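Local atomic coordinates of response regulator ChrA (Corynebacterium diphtheriae, PDB entry 4YN8), a protein that probably binds DNA as the response regulator of a haem-sensing two-component system, with a receiver domain and a LuxR-type helix-turn-helix domain. Residues R7-D12 with A35-G40. The protein carries 1 engineered substitution. Residues are numbered along the deposited sequence; the frame is centred on the assembly and turned at random.
Sequences RVMLID and AEASDG. With MG (magnesium ion), chain F.
The carbonyl oxygen of Ala35 accepts the amide of Leu10 (Leu10 N to Ala35 O, 3.0 Å) and is also approached by Met9 CA at 3.3 Å, a weaker CA-H...O contact. One step along, Leu10 O takes the amide of Ala37 and a CA-H...O contact from Glu36; Ala37 O then receives Asp12 N at 3.1 Å, while the first bond, Ala35 N to Val8 O, is weak. The parallel register pairs Met9 with Ala35, Leu10 with Glu36 and Ile11 with Ala37. Met9, Ile11, Ala35 and Ala37 share one face of the sheet. There Met9 CG lies anti to the backbone N (chi1 179°), and the extended chain runs along the neighbouring strand. Its CG is 3.9 Å from Ala35 CB, and its tip CE packs on Ala37 CB. Ile11 CG1 lies 4.2 Å from Ala37 CB. On the other face, Glu36 CG passes beside Leu10 O and its carboxylate forms a salt bridge with Arg18 of helix 15-26. Beyond the last bond, Asp12 OD1 binds the magnesium ion at 2.1 Å, together with His14, Asp54 and three waters. Such pairing of the edge strand with the first strand of a beta-alpha-beta unit, ending at a metal-binding aspartate, is characteristic of the CheY-like receiver domain.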
loop_
_atom_site.group_PDB
_atom_site.type_symbol
_atom_site.label_atom_id
_atom_site.label_comp_id
_atom_site.label_asym_id
_atom_site.label_seq_id
_atom_site.Cartn_x
_atom_site.Cartn_y
_atom_site.Cartn_z
ATOM N N ARG A 7 5.075 18.790 -20.236
ATOM C CA ARG A 7 3.723 18.414 -20.675
ATOM C C ARG A 7 3.279 17.238 -19.814
ATOM O O ARG A 7 3.863 16.154 -19.869
ATOM C CB ARG A 7 3.739 17.984 -22.147
ATOM C CG ARG A 7 4.177 19.119 -23.059
ATOM C CD ARG A 7 4.590 18.661 -24.465
ATOM N NE ARG A 7 5.788 17.898 -24.389
ATOM C CZ ARG A 7 6.275 17.199 -25.413
ATOM N NH1 ARG A 7 5.673 17.248 -26.615
ATOM N NH2 ARG A 7 7.357 16.504 -25.250
ATOM N N VAL A 8 2.252 17.479 -19.022
ATOM C CA VAL A 8 1.788 16.510 -18.048
ATOM C C VAL A 8 0.508 15.826 -18.452
ATOM O O VAL A 8 -0.413 16.501 -18.932
ATOM C CB VAL A 8 1.611 17.194 -16.704
ATOM C CG1 VAL A 8 0.796 16.321 -15.718
ATOM C CG2 VAL A 8 2.988 17.524 -16.153
ATOM N N MET A 9 0.451 14.530 -18.229
ATOM C CA MET A 9 -0.815 13.804 -18.203
ATOM C C MET A 9 -1.190 13.519 -16.765
ATOM O O MET A 9 -0.405 12.956 -16.035
ATOM C CB MET A 9 -0.778 12.494 -18.956
ATOM C CG MET A 9 -2.117 11.731 -18.898
ATOM S SD MET A 9 -2.124 10.458 -20.193
ATOM C CE MET A 9 -3.860 10.370 -20.561
ATOM N N LEU A 10 -2.383 13.940 -16.391
ATOM C CA LEU A 10 -2.851 13.873 -15.005
ATOM C C LEU A 10 -3.970 12.873 -14.938
ATOM O O LEU A 10 -4.966 13.020 -15.649
ATOM C CB LEU A 10 -3.383 15.241 -14.599
ATOM C CG LEU A 10 -4.064 15.324 -13.231
ATOM C CD1 LEU A 10 -3.031 15.008 -12.176
ATOM C CD2 LEU A 10 -4.598 16.723 -13.066
ATOM N N ILE A 11 -3.841 11.892 -14.058
ATOM C CA ILE A 11 -4.742 10.738 -13.999
ATOM C C ILE A 11 -5.279 10.611 -12.579
ATOM O O ILE A 11 -4.494 10.578 -11.615
ATOM C CB ILE A 11 -3.994 9.479 -14.386
ATOM C CG1 ILE A 11 -3.336 9.692 -15.751
ATOM C CG2 ILE A 11 -4.946 8.275 -14.440
ATOM C CD1 ILE A 11 -2.732 8.441 -16.349
ATOM N N ASP A 12 -6.601 10.586 -12.456
ATOM C CA ASP A 12 -7.265 10.438 -11.156
ATOM C C ASP A 12 -8.708 10.105 -11.459
ATOM O O ASP A 12 -9.322 10.760 -12.308
ATOM C CB ASP A 12 -7.179 11.770 -10.381
ATOM C CG ASP A 12 -7.680 11.683 -8.953
ATOM O OD1 ASP A 12 -8.605 10.903 -8.602
ATOM O OD2 ASP A 12 -7.093 12.455 -8.160
ATOM N N ALA A 35 -3.210 16.520 -21.003
ATOM C CA ALA A 35 -4.087 15.332 -21.093
ATOM C C ALA A 35 -4.555 14.969 -19.690
ATOM O O ALA A 35 -3.808 15.169 -18.723
ATOM C CB ALA A 35 -3.357 14.156 -21.711
ATOM N N GLU A 36 -5.773 14.445 -19.597
ATOM C CA GLU A 36 -6.293 13.905 -18.331
ATOM C C GLU A 36 -6.946 12.574 -18.570
ATOM O O GLU A 36 -7.528 12.337 -19.656
ATOM C CB GLU A 36 -7.334 14.863 -17.786
ATOM C CG GLU A 36 -6.751 16.144 -17.238
ATOM C CD GLU A 36 -7.845 17.087 -16.749
ATOM O OE1 GLU A 36 -8.497 16.810 -15.690
ATOM O OE2 GLU A 36 -8.043 18.117 -17.415
ATOM N N ALA A 37 -6.939 11.697 -17.582
ATOM C CA ALA A 37 -7.655 10.462 -17.694
ATOM C C ALA A 37 -8.217 10.093 -16.338
ATOM O O ALA A 37 -7.750 10.638 -15.330
ATOM C CB ALA A 37 -6.754 9.343 -18.198
ATOM N N SER A 38 -9.167 9.172 -16.332
ATOM C CA SER A 38 -9.782 8.719 -15.072
ATOM C C SER A 38 -9.291 7.318 -14.605
ATOM O O SER A 38 -9.651 6.832 -13.508
ATOM C CB SER A 38 -11.276 8.850 -15.195
ATOM O OG SER A 38 -11.684 7.900 -16.085
ATOM N N ASP A 39 -8.464 6.667 -15.432
ATOM C CA ASP A 39 -7.743 5.460 -15.037
ATOM C C ASP A 39 -6.567 5.239 -15.992
ATOM O O ASP A 39 -6.348 6.042 -16.869
ATOM C CB ASP A 39 -8.661 4.245 -15.017
ATOM C CG ASP A 39 -9.255 3.947 -16.351
ATOM O OD1 ASP A 39 -8.499 3.594 -17.296
ATOM O OD2 ASP A 39 -10.510 3.982 -16.381
ATOM N N GLY A 40 -5.823 4.158 -15.798
ATOM C CA GLY A 40 -4.620 3.939 -16.557
ATOM C C GLY A 40 -4.757 3.091 -17.809
ATOM O O GLY A 40 -3.761 2.622 -18.325
HETATM MG MG MG F . -8.310 9.730 -6.854
HETATM O O HOH W 1 -8.034 8.641 -5.204
HETATM O O HOH W 2 -8.073 8.148 -8.357
HETATM O O HOH W 3 -8.389 11.649 -6.117
#